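PDB 3LOM: geranyltranstransferase from Legionella pneumophila subsp. pneumophila, which probably condenses isopentenyl diphosphate with allylic diphosphates to make farnesyl or geranylgeranyl diphosphate, with magnesium as cofactor. Local coordinates for residues P93-D98 with S162-D167; S169-S174 with E179-I184; S158-G163 with G190-A195; I222-Q227 with T255-L260. One frame throughout, in Å; residues are numbered along the deposited sequence.

In the fold
All four contacts lie in the helical bundle of the polyprenyl synthetase fold, and three of them bring helix 160-169 or 178-201 against its other parts. Contact 2, about 21 Å from the chain's centre to its own, is a buried aliphatic cluster; the others are partly buried. Contact 3 sits deepest, about 10 Å between the same centres, and pairs an apolar touch with a weak lysine bond. Contact 1, about 17 Å out on helix 160-169, is the more polar, close to an aspartate-rich loop; like contact 3 it reaches the second subunit. Contact 4, about 16 Å out, is mostly apolar and holds a short helix on helix 209-236. I184 packs on contact 1, L181 on contact 4.

Contact 1. Residues P93-D98 with S162-D167; sequences PAMDND and SGQSLD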
loop_
_atom_site.group_PDB
_atom_site.type_symbol
_atom_site.label_atom_id
_atom_site.label_comp_id
_atom_site.label_asym_id
_atom_site.label_seq_id
_atom_site.Cartn_x
_atom_site.Cartn_y
_atom_site.Cartn_z
ATOM N N PRO A 93 13.774 -13.913 1.067
ATOM C CA PRO A 93 15.048 -14.262 1.727
ATOM C C PRO A 93 15.629 -13.197 2.660
ATOM O O PRO A 93 16.347 -13.541 3.600
ATOM C CB PRO A 93 16.001 -14.519 0.545
ATOM C CG PRO A 93 15.104 -14.989 -0.540
ATOM C CD PRO A 93 13.863 -14.132 -0.393
ATOM N N ALA A 94 15.308 -11.929 2.402
ATOM C CA ALA A 94 15.700 -10.810 3.270
ATOM C C ALA A 94 15.015 -10.838 4.634
ATOM O O ALA A 94 15.498 -10.218 5.582
ATOM C CB ALA A 94 15.404 -9.492 2.589
ATOM N N MET A 95 13.884 -11.537 4.723
ATOM C CA MET A 95 13.108 -11.588 5.956
ATOM C C MET A 95 12.997 -12.993 6.548
ATOM O O MET A 95 13.974 -13.497 7.093
ATOM C CB MET A 95 11.739 -10.932 5.755
ATOM C CG MET A 95 11.844 -9.447 5.409
ATOM S SD MET A 95 10.422 -8.490 5.936
ATOM C CE MET A 95 10.458 -7.330 4.627
ATOM N N ASP A 96 11.830 -13.630 6.464
ATOM C CA ASP A 96 11.672 -14.963 7.071
ATOM C C ASP A 96 12.334 -16.086 6.268
ATOM O O ASP A 96 12.559 -17.157 6.821
ATOM C CB ASP A 96 10.204 -15.314 7.341
ATOM C CG ASP A 96 9.501 -14.310 8.243
ATOM O OD1 ASP A 96 10.178 -13.616 9.033
ATOM O OD2 ASP A 96 8.252 -14.225 8.169
ATOM N N ASN A 97 12.633 -15.833 4.986
ATOM C CA ASN A 97 13.326 -16.790 4.091
ATOM C C ASN A 97 12.608 -18.153 3.985
ATOM O O ASN A 97 13.182 -19.214 4.269
ATOM C CB ASN A 97 14.816 -16.924 4.485
ATOM C CG ASN A 97 15.648 -17.735 3.482
ATOM O OD1 ASN A 97 16.501 -18.523 3.885
ATOM N ND2 ASN A 97 15.412 -17.541 2.190
ATOM N N ASP A 98 11.336 -18.111 3.595
ATOM C CA ASP A 98 10.540 -19.328 3.462
ATOM C C ASP A 98 10.483 -19.817 2.012
ATOM O O ASP A 98 9.967 -19.124 1.131
ATOM C CB ASP A 98 9.137 -19.121 4.041
ATOM C CG ASP A 98 9.160 -18.890 5.544
ATOM O OD1 ASP A 98 10.048 -19.451 6.218
ATOM O OD2 ASP A 98 8.298 -18.146 6.057
ATOM N N SER A 162 6.113 -1.879 11.630
ATOM C CA SER A 162 6.991 -1.816 12.808
ATOM C C SER A 162 6.995 -3.157 13.525
ATOM O O SER A 162 8.046 -3.620 13.977
ATOM C CB SER A 162 6.579 -0.700 13.767
ATOM O OG SER A 162 6.982 0.565 13.263
ATOM N N GLY A 163 5.823 -3.787 13.594
ATOM C CA GLY A 163 5.699 -5.132 14.163
ATOM C C GLY A 163 6.628 -6.160 13.544
ATOM O O GLY A 163 7.264 -6.921 14.263
ATOM N N GLN A 164 6.721 -6.172 12.213
ATOM C CA GLN A 164 7.574 -7.136 11.518
ATOM C C GLN A 164 9.061 -6.773 11.610
ATOM O O GLN A 164 9.903 -7.649 11.816
ATOM C CB GLN A 164 7.114 -7.342 10.061
ATOM C CG GLN A 164 8.022 -8.249 9.169
ATOM C CD GLN A 164 8.205 -9.693 9.679
ATOM O OE1 GLN A 164 7.611 -10.110 10.670
ATOM N NE2 GLN A 164 9.034 -10.459 8.978
ATOM N N SER A 165 9.367 -5.483 11.473
ATOM C CA SER A 165 10.730 -4.965 11.671
ATOM C C SER A 165 11.297 -5.321 13.047
ATOM O O SER A 165 12.440 -5.782 13.152
ATOM C CB SER A 165 10.765 -3.446 11.461
ATOM O OG SER A 165 12.041 -2.907 11.775
ATOM N N LEU A 166 10.486 -5.138 14.089
ATOM C CA LEU A 166 10.910 -5.464 15.454
ATOM C C LEU A 166 10.925 -6.970 15.698
ATOM O O LEU A 166 11.727 -7.459 16.496
ATOM C CB LEU A 166 10.043 -4.754 16.504
ATOM C CG LEU A 166 10.239 -3.245 16.681
ATOM C CD1 LEU A 166 9.080 -2.647 17.450
ATOM C CD2 LEU A 166 11.560 -2.911 17.363
ATOM N N ASP A 167 10.048 -7.699 15.004
ATOM C CA ASP A 167 10.050 -9.162 15.054
ATOM C C ASP A 167 11.373 -9.721 14.518
ATOM O O ASP A 167 11.904 -10.684 15.049
ATOM C CB ASP A 167 8.868 -9.729 14.262
ATOM C CG ASP A 167 8.685 -11.225 14.453
ATOM O OD1 ASP A 167 7.718 -11.620 15.128
ATOM O OD2 ASP A 167 9.490 -12.011 13.918
#
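Q164 reaches out from helix 160-169 to meet D96 and M95 of the loop that follows helix 69-91. The polar part is a weak hydrogen bond: Q164 NE2 gives an N-H to D96 OD1 over 3.4 Å, at an N-H...O angle of 154°. The two side chains approach from opposite directions, and the carboxylate stands nearly upright to the amide, their planes 83° apart. With CG anti to its backbone N (chi1 175°) and a bend at the next bond, the Q164 chain carries its amide across to the loop. OE1 takes a hydrogen bond from K188, so the amide has a partner at each end, the K188 one being the stronger, which probably limits its rotation. M95 adds a van der Waals contact, its SD 4.0 Å from Q164 CG and 3.9 Å from Q164 NE2, passing the glutamine chain at a slant. D167 adds a second carboxylate nearby, its OD2 5.2 Å from D96 OD1, and has a long, weak ion pair with K188. M95 also packs on L118 of the second subunit. D90, D91 and D96 fit the DDX4D pattern of the first aspartate-rich motif, which in polyprenyl synthases binds magnesium and the allylic diphosphate.

Contact 2. Residues S169-S174 with E179-I184; sequences SELAKS and EQLREI
E170 meets I184 through its CB, 4.3 Å from I184 CD1, while its carboxylate, the flat group here, is engaged within its own segment. K173 NZ reaches E170 OE2 over 2.9 Å on the syn side, 31° out of the carboxylate plane, as a salt bridge that holds the group along the turn. S169 OG approaches E170 OE1 to 2.8 Å, with the carbonyl of S165 as its other possible acceptor. Across the contact everything else is aliphatic. L171 puts CD1 against two residues one helical turn apart, 3.8 Å from I184 CD1 and 4.2 Å from L181 CD1. L171 and I184 point in contrary senses and pass side by side, touching methyl to methyl. In I184, CG1 stands anti to the carbonyl carbon (chi1 -74°), and the extended next bond carries CD1 out to the loop. No hydrogen bond crosses, and the touch between the segments is van der Waals contact of aliphatic groups. The contact folds the link between helices 160-169 and 178-201 back on the first turns of the latter. L181 continues the apolar surface to F257 and L260 of helix 257-260, and I184 to L166 and D167 of helix 160-169.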
loop_
_atom_site.group_PDB
_atom_site.type_symbol
_atom_site.label_atom_id
_atom_site.label_comp_id
_atom_site.label_asym_id
_atom_site.label_seq_id
_atom_site.Cartn_x
_atom_site.Cartn_y
_atom_site.Cartn_z
ATOM N N SER A 169 14.416 -7.839 14.079
ATOM C CA SER A 169 15.600 -7.299 14.757
ATOM C C SER A 169 15.733 -7.697 16.228
ATOM O O SER A 169 16.833 -8.040 16.672
ATOM C CB SER A 169 15.698 -5.777 14.589
ATOM O OG SER A 169 14.613 -5.114 15.216
ATOM N N GLU A 170 14.629 -7.668 16.979
ATOM C CA GLU A 170 14.701 -7.889 18.437
ATOM C C GLU A 170 14.627 -9.342 18.882
ATOM O O GLU A 170 15.307 -9.720 19.837
ATOM C CB GLU A 170 13.648 -7.075 19.204
ATOM C CG GLU A 170 13.624 -5.596 18.888
ATOM C CD GLU A 170 15.005 -4.969 18.870
ATOM O OE1 GLU A 170 15.413 -4.468 17.796
ATOM O OE2 GLU A 170 15.682 -4.981 19.921
ATOM N N LEU A 171 13.810 -10.152 18.208
ATOM C CA LEU A 171 13.570 -11.545 18.624
ATOM C C LEU A 171 14.788 -12.456 18.470
ATOM O O LEU A 171 14.828 -13.543 19.052
ATOM C CB LEU A 171 12.359 -12.144 17.899
ATOM C CG LEU A 171 10.998 -12.239 18.604
ATOM C CD1 LEU A 171 10.598 -10.953 19.316
ATOM C CD2 LEU A 171 9.915 -12.658 17.617
ATOM N N ALA A 172 15.764 -11.998 17.684
ATOM C CA ALA A 172 17.068 -12.642 17.551
ATOM C C ALA A 172 17.790 -12.726 18.903
ATOM O O ALA A 172 18.380 -13.757 19.238
ATOM C CB ALA A 172 17.922 -11.888 16.530
ATOM N N LYS A 173 17.723 -11.638 19.670
ATOM C CA LYS A 173 18.249 -11.581 21.033
ATOM C C LYS A 173 17.327 -12.352 21.978
ATOM O O LYS A 173 16.126 -12.458 21.728
ATOM C CB LYS A 173 18.360 -10.125 21.498
ATOM C CG LYS A 173 18.972 -9.173 20.476
ATOM C CD LYS A 173 18.585 -7.731 20.768
ATOM C CE LYS A 173 18.977 -6.814 19.618
ATOM N NZ LYS A 173 18.581 -5.404 19.877
ATOM N N SER A 174 17.892 -12.889 23.055
ATOM C CA SER A 174 17.112 -13.633 24.049
ATOM C C SER A 174 16.859 -12.798 25.312
ATOM O O SER A 174 16.484 -13.330 26.362
ATOM C CB SER A 174 17.796 -14.965 24.389
ATOM O OG SER A 174 19.111 -14.765 24.880
ATOM N N GLU A 179 6.712 -8.472 28.128
ATOM C CA GLU A 179 6.106 -7.198 27.741
ATOM C C GLU A 179 6.393 -6.843 26.279
ATOM O O GLU A 179 5.468 -6.546 25.523
ATOM C CB GLU A 179 6.603 -6.075 28.661
ATOM C CG GLU A 179 5.715 -4.834 28.691
ATOM C CD GLU A 179 4.590 -4.940 29.710
ATOM O OE1 GLU A 179 4.874 -4.851 30.925
ATOM O OE2 GLU A 179 3.421 -5.099 29.298
ATOM N N GLN A 180 7.672 -6.885 25.901
ATOM C CA GLN A 180 8.118 -6.555 24.544
ATOM C C GLN A 180 7.564 -7.534 23.514
ATOM O O GLN A 180 7.105 -7.124 22.447
ATOM C CB GLN A 180 9.644 -6.551 24.463
ATOM C CG GLN A 180 10.319 -5.405 25.185
ATOM C CD GLN A 180 11.756 -5.723 25.556
ATOM O OE1 GLN A 180 12.053 -6.803 26.073
ATOM N NE2 GLN A 180 12.656 -4.777 25.302
ATOM N N LEU A 181 7.606 -8.822 23.859
ATOM C CA LEU A 181 7.059 -9.898 23.041
ATOM C C LEU A 181 5.566 -9.707 22.766
ATOM O O LEU A 181 5.107 -9.921 21.644
ATOM C CB LEU A 181 7.307 -11.249 23.717
ATOM C CG LEU A 181 6.873 -12.532 23.006
ATOM C CD1 LEU A 181 7.730 -12.804 21.780
ATOM C CD2 LEU A 181 6.944 -13.699 23.972
ATOM N N ARG A 182 4.822 -9.287 23.786
ATOM C CA ARG A 182 3.395 -9.022 23.642
ATOM C C ARG A 182 3.125 -7.809 22.753
ATOM O O ARG A 182 2.144 -7.786 22.007
ATOM C CB ARG A 182 2.738 -8.845 25.014
ATOM C CG ARG A 182 2.432 -10.161 25.713
ATOM C CD ARG A 182 2.040 -9.943 27.168
ATOM N NE ARG A 182 1.016 -10.896 27.605
ATOM C CZ ARG A 182 -0.295 -10.742 27.405
ATOM N NH1 ARG A 182 -1.142 -11.665 27.843
ATOM N NH2 ARG A 182 -0.770 -9.668 26.771
ATOM N N GLU A 183 4.005 -6.815 22.824
ATOM C CA GLU A 183 3.874 -5.601 22.021
ATOM C C GLU A 183 4.186 -5.849 20.538
ATOM O O GLU A 183 3.442 -5.401 19.665
ATOM C CB GLU A 183 4.750 -4.476 22.607
ATOM C CG GLU A 183 4.773 -3.157 21.816
ATOM C CD GLU A 183 3.413 -2.455 21.729
ATOM O OE1 GLU A 183 3.230 -1.653 20.785
ATOM O OE2 GLU A 183 2.531 -2.690 22.593
ATOM N N ILE A 184 5.280 -6.565 20.279
ATOM C CA ILE A 184 5.701 -6.942 18.931
ATOM C C ILE A 184 4.605 -7.695 18.156
ATOM O O ILE A 184 4.293 -7.333 17.015
ATOM C CB ILE A 184 7.043 -7.729 18.970
ATOM C CG1 ILE A 184 8.200 -6.764 19.262
ATOM C CG2 ILE A 184 7.297 -8.447 17.653
ATOM C CD1 ILE A 184 9.409 -7.399 19.926
#

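Contact 3. Residues S158-G163 with G190-A195; sequences SGMVSG and GKLILA
S158 and G159, which face K191, make the turn leading into helix 160-169, with G159 as N-cap in an unusual backbone conformation (phi -138°, psi -107°), whereas K191 and L192 sit on a regular stretch of helix 178-201. The first helical turn is closed by G163 N on G159 O, 2.9 Å apart. K191 points toward this turn and passes near it, with K191 CG 4.8 Å from the CA of G159, a glycine that puts no side chain between the two backbones. Bends at the second and fourth torsions of the lysine bring its ammonium group round to the carbonyl of S158, where NZ and O form a weak hydrogen bond at 3.5 Å, a length that argues for a loose grip. The S158 hydroxyl has its stronger partner elsewhere, the carbonyl of I32 of the second subunit. One layer inward the contact is apolar. M160 holds CG anti to its backbone N (chi1 160°) and bends at its third torsion, so that the terminal methyl CE comes to 3.9 Å from L192 CD2, the two chains crossing obliquely. These are single branch ends meeting, with both residues buried. Around them, L192 also packs on L79, T82 and H83 of helix 69-91 and on L151 of helix 141-155, and M160 on S86 of helix 69-91. The pair therefore lies where the start of helix 160-169 and the middle of helix 178-201 close over helix 69-91, with the second subunit beyond S158.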
loop_
_atom_site.group_PDB
_atom_site.type_symbol
_atom_site.label_atom_id
_atom_site.label_comp_id
_atom_site.label_asym_id
_atom_site.label_seq_id
_atom_site.Cartn_x
_atom_site.Cartn_y
_atom_site.Cartn_z
ATOM N N SER A 158 2.793 2.456 12.062
ATOM C CA SER A 158 2.336 2.496 13.448
ATOM C C SER A 158 1.866 1.125 13.911
ATOM O O SER A 158 1.530 0.944 15.079
ATOM C CB SER A 158 1.212 3.525 13.626
ATOM O OG SER A 158 1.593 4.804 13.129
ATOM N N GLY A 159 1.843 0.161 12.990
ATOM C CA GLY A 159 1.323 -1.177 13.279
ATOM C C GLY A 159 2.167 -2.298 12.705
ATOM O O GLY A 159 3.265 -2.573 13.214
ATOM N N MET A 160 1.643 -2.937 11.649
ATOM C CA MET A 160 2.211 -4.160 11.046
ATOM C C MET A 160 3.682 -4.036 10.641
ATOM O O MET A 160 4.490 -4.913 10.963
ATOM C CB MET A 160 1.311 -4.637 9.874
ATOM C CG MET A 160 1.924 -5.584 8.817
ATOM S SD MET A 160 0.697 -6.285 7.653
ATOM C CE MET A 160 0.367 -7.765 8.499
ATOM N N VAL A 161 4.023 -2.934 9.974
ATOM C CA VAL A 161 5.373 -2.726 9.444
ATOM C C VAL A 161 6.439 -2.607 10.553
ATOM O O VAL A 161 7.530 -3.193 10.435
ATOM C CB VAL A 161 5.397 -1.523 8.451
ATOM C CG1 VAL A 161 6.802 -0.970 8.259
ATOM C CG2 VAL A 161 4.774 -1.948 7.094
ATOM N N SER A 162 6.113 -1.879 11.630
ATOM C CA SER A 162 6.991 -1.816 12.808
ATOM C C SER A 162 6.995 -3.157 13.525
ATOM O O SER A 162 8.046 -3.620 13.977
ATOM C CB SER A 162 6.579 -0.700 13.767
ATOM O OG SER A 162 6.982 0.565 13.263
ATOM N N GLY A 163 5.823 -3.787 13.594
ATOM C CA GLY A 163 5.699 -5.132 14.163
ATOM C C GLY A 163 6.628 -6.160 13.544
ATOM O O GLY A 163 7.264 -6.921 14.263
ATOM N N GLY A 190 -1.723 -8.497 15.778
ATOM C CA GLY A 190 -2.830 -8.129 16.656
ATOM C C GLY A 190 -3.758 -7.079 16.082
ATOM O O GLY A 190 -4.987 -7.243 16.098
ATOM N N LYS A 191 -3.157 -6.013 15.559
ATOM C CA LYS A 191 -3.885 -4.878 14.975
ATOM C C LYS A 191 -4.668 -5.229 13.708
ATOM O O LYS A 191 -5.744 -4.665 13.473
ATOM C CB LYS A 191 -2.921 -3.731 14.663
ATOM C CG LYS A 191 -2.215 -3.156 15.880
ATOM C CD LYS A 191 -2.618 -1.731 16.157
ATOM C CE LYS A 191 -1.591 -1.070 17.057
ATOM N NZ LYS A 191 -1.473 0.379 16.754
ATOM N N LEU A 192 -4.125 -6.138 12.893
ATOM C CA LEU A 192 -4.803 -6.545 11.659
ATOM C C LEU A 192 -6.007 -7.436 11.960
ATOM O O LEU A 192 -7.067 -7.245 11.381
ATOM C CB LEU A 192 -3.847 -7.223 10.668
ATOM C CG LEU A 192 -4.329 -7.255 9.211
ATOM C CD1 LEU A 192 -4.360 -5.844 8.615
ATOM C CD2 LEU A 192 -3.482 -8.196 8.351
ATOM N N ILE A 193 -5.831 -8.399 12.866
ATOM C CA ILE A 193 -6.942 -9.208 13.387
ATOM C C ILE A 193 -8.034 -8.344 14.033
ATOM O O ILE A 193 -9.229 -8.575 13.809
ATOM C CB ILE A 193 -6.440 -10.309 14.343
ATOM C CG1 ILE A 193 -5.723 -11.391 13.529
ATOM C CG2 ILE A 193 -7.591 -10.919 15.138
ATOM C CD1 ILE A 193 -4.768 -12.262 14.314
ATOM N N LEU A 194 -7.611 -7.331 14.789
ATOM C CA LEU A 194 -8.521 -6.366 15.406
ATOM C C LEU A 194 -9.275 -5.554 14.351
ATOM O O LEU A 194 -10.461 -5.250 14.526
ATOM C CB LEU A 194 -7.739 -5.429 16.332
ATOM C CG LEU A 194 -8.354 -4.896 17.626
ATOM C CD1 LEU A 194 -9.045 -5.999 18.424
ATOM C CD2 LEU A 194 -7.261 -4.227 18.463
ATOM N N ALA A 195 -8.586 -5.226 13.255
ATOM C CA ALA A 195 -9.189 -4.522 12.116
ATOM C C ALA A 195 -10.416 -5.222 11.492
ATOM O O ALA A 195 -11.284 -4.545 10.945
ATOM C CB ALA A 195 -8.143 -4.225 11.058
#

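Contact 4. Residues I222-Q227 with T255-L260; sequences IGLVFQ and TTFATL
F257 brings its ring up to two residues on one turn of helix 209-236, L224 and Q227. The far end of the ring, CZ, touches L224 CD1 at 3.8 Å, and the leucine chain crosses the phenylalanine at about a right angle. Along one flank, CE2 lies 4.2 Å from Q227 CG and CD2 lies 4.0 Å from Q227 O, so the aliphatic part and the backbone carbonyl of the glutamine share that side of the ring. The Q227 amide plane is tilted 38° from the ring, and L224 CD1 and Q227 O both approach it obliquely. With CG anti to the carbonyl carbon (chi1 -76°), F257 throws its ring away from its own short helix and onto the longer one. That short helix, 257-260, is set up by a capping box: T256 N donates to T259 OG1 over 2.8 Å, and T256 OG1 accepts a weak bond from A258 N at 3.1 Å. T256 O then takes two backbone bonds, from T259 N and L260 N, both arriving from the same face of its plane. Further out, D231 OD2 accepts from F257 N, tying the helix start to helix 209-236 as well; D231 lies in a QDDYLD run consistent with the second aspartate-rich motif of this family. No hydrogen bond joins the two segments: the contact is van der Waals packing, mostly apolar, with one carbonyl oxygen at the ring, and the placing of F257 probably owes much to the cap and to the D231 bond at its backbone N.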
loop_
_atom_site.group_PDB
_atom_site.type_symbol
_atom_site.label_atom_id
_atom_site.label_comp_id
_atom_site.label_asym_id
_atom_site.label_seq_id
_atom_site.Cartn_x
_atom_site.Cartn_y
_atom_site.Cartn_z
ATOM N N ILE A 222 -8.151 -13.121 20.783
ATOM C CA ILE A 222 -8.036 -14.099 19.700
ATOM C C ILE A 222 -6.724 -13.930 18.899
ATOM O O ILE A 222 -6.054 -14.914 18.589
ATOM C CB ILE A 222 -9.341 -14.168 18.830
ATOM C CG1 ILE A 222 -9.623 -15.598 18.372
ATOM C CG2 ILE A 222 -9.370 -13.143 17.688
ATOM C CD1 ILE A 222 -10.369 -16.415 19.395
ATOM N N GLY A 223 -6.340 -12.678 18.639
ATOM C CA GLY A 223 -5.087 -12.357 17.956
ATOM C C GLY A 223 -3.845 -12.696 18.756
ATOM O O GLY A 223 -2.800 -13.041 18.194
ATOM N N LEU A 224 -3.968 -12.600 20.076
ATOM C CA LEU A 224 -2.904 -12.967 20.995
ATOM C C LEU A 224 -2.761 -14.483 21.087
ATOM O O LEU A 224 -1.659 -15.016 20.939
ATOM C CB LEU A 224 -3.191 -12.367 22.373
ATOM C CG LEU A 224 -2.337 -12.706 23.592
ATOM C CD1 LEU A 224 -0.859 -12.377 23.383
ATOM C CD2 LEU A 224 -2.886 -11.969 24.803
ATOM N N VAL A 225 -3.878 -15.168 21.310
ATOM C CA VAL A 225 -3.870 -16.621 21.530
ATOM C C VAL A 225 -3.446 -17.459 20.301
ATOM O O VAL A 225 -2.892 -18.548 20.466
ATOM C CB VAL A 225 -5.213 -17.118 22.163
ATOM C CG1 VAL A 225 -6.301 -17.307 21.111
ATOM C CG2 VAL A 225 -5.001 -18.380 22.987
ATOM N N PHE A 226 -3.683 -16.945 19.088
ATOM C CA PHE A 226 -3.223 -17.612 17.855
ATOM C C PHE A 226 -1.702 -17.737 17.850
ATOM O O PHE A 226 -1.149 -18.789 17.516
ATOM C CB PHE A 226 -3.663 -16.855 16.597
ATOM C CG PHE A 226 -5.132 -16.958 16.291
ATOM C CD1 PHE A 226 -5.913 -17.986 16.820
ATOM C CD2 PHE A 226 -5.731 -16.032 15.443
ATOM C CE1 PHE A 226 -7.269 -18.069 16.526
ATOM C CE2 PHE A 226 -7.082 -16.108 15.140
ATOM C CZ PHE A 226 -7.853 -17.129 15.678
ATOM N N GLN A 227 -1.045 -16.652 18.253
ATOM C CA GLN A 227 0.408 -16.586 18.351
ATOM C C GLN A 227 0.971 -17.435 19.488
ATOM O O GLN A 227 2.068 -17.992 19.367
ATOM C CB GLN A 227 0.844 -15.133 18.506
ATOM C CG GLN A 227 2.276 -14.902 18.138
ATOM C CD GLN A 227 2.597 -15.276 16.699
ATOM O OE1 GLN A 227 1.843 -14.962 15.773
ATOM N NE2 GLN A 227 3.724 -15.953 16.509
ATOM N N THR A 255 13.468 -16.117 21.184
ATOM C CA THR A 255 12.448 -15.981 22.229
ATOM C C THR A 255 11.022 -16.087 21.685
ATOM O O THR A 255 10.644 -15.388 20.744
ATOM C CB THR A 255 12.617 -14.684 23.062
ATOM O OG1 THR A 255 11.402 -14.410 23.775
ATOM C CG2 THR A 255 12.956 -13.502 22.171
ATOM N N THR A 256 10.250 -16.992 22.281
ATOM C CA THR A 256 8.844 -17.193 21.947
ATOM C C THR A 256 8.032 -17.258 23.239
ATOM O O THR A 256 8.600 -17.240 24.338
ATOM C CB THR A 256 8.618 -18.518 21.175
ATOM O OG1 THR A 256 9.112 -19.618 21.948
ATOM C CG2 THR A 256 9.303 -18.503 19.811
ATOM N N PHE A 257 6.709 -17.359 23.105
ATOM C CA PHE A 257 5.842 -17.664 24.244
ATOM C C PHE A 257 6.203 -19.023 24.847
ATOM O O PHE A 257 5.994 -19.255 26.037
ATOM C CB PHE A 257 4.362 -17.645 23.838
ATOM C CG PHE A 257 3.790 -16.258 23.668
ATOM C CD1 PHE A 257 3.535 -15.452 24.775
ATOM C CD2 PHE A 257 3.493 -15.763 22.403
ATOM C CE1 PHE A 257 3.005 -14.168 24.623
ATOM C CE2 PHE A 257 2.960 -14.483 22.238
ATOM C CZ PHE A 257 2.718 -13.683 23.352
ATOM N N ALA A 258 6.769 -19.899 24.018
ATOM C CA ALA A 258 7.173 -21.239 24.430
ATOM C C ALA A 258 8.561 -21.299 25.063
ATOM O O ALA A 258 9.006 -22.369 25.483
ATOM C CB ALA A 258 7.087 -22.199 23.255
ATOM N N THR A 259 9.249 -20.163 25.118
ATOM C CA THR A 259 10.519 -20.081 25.834
ATOM C C THR A 259 10.332 -19.302 27.131
ATOM O O THR A 259 11.109 -19.454 28.079
ATOM C CB THR A 259 11.634 -19.413 24.993
ATOM O OG1 THR A 259 11.229 -18.092 24.615
ATOM C CG2 THR A 259 11.954 -20.238 23.745
ATOM N N LEU A 260 9.291 -18.473 27.161
ATOM C CA LEU A 260 8.991 -17.640 28.319
ATOM C C LEU A 260 7.971 -18.287 29.251
ATOM O O LEU A 260 8.031 -18.091 30.461
ATOM C CB LEU A 260 8.541 -16.245 27.879
ATOM C CG LEU A 260 9.591 -15.124 27.916
ATOM C CD1 LEU A 260 10.980 -15.533 27.397
ATOM C CD2 LEU A 260 9.082 -13.926 27.150
#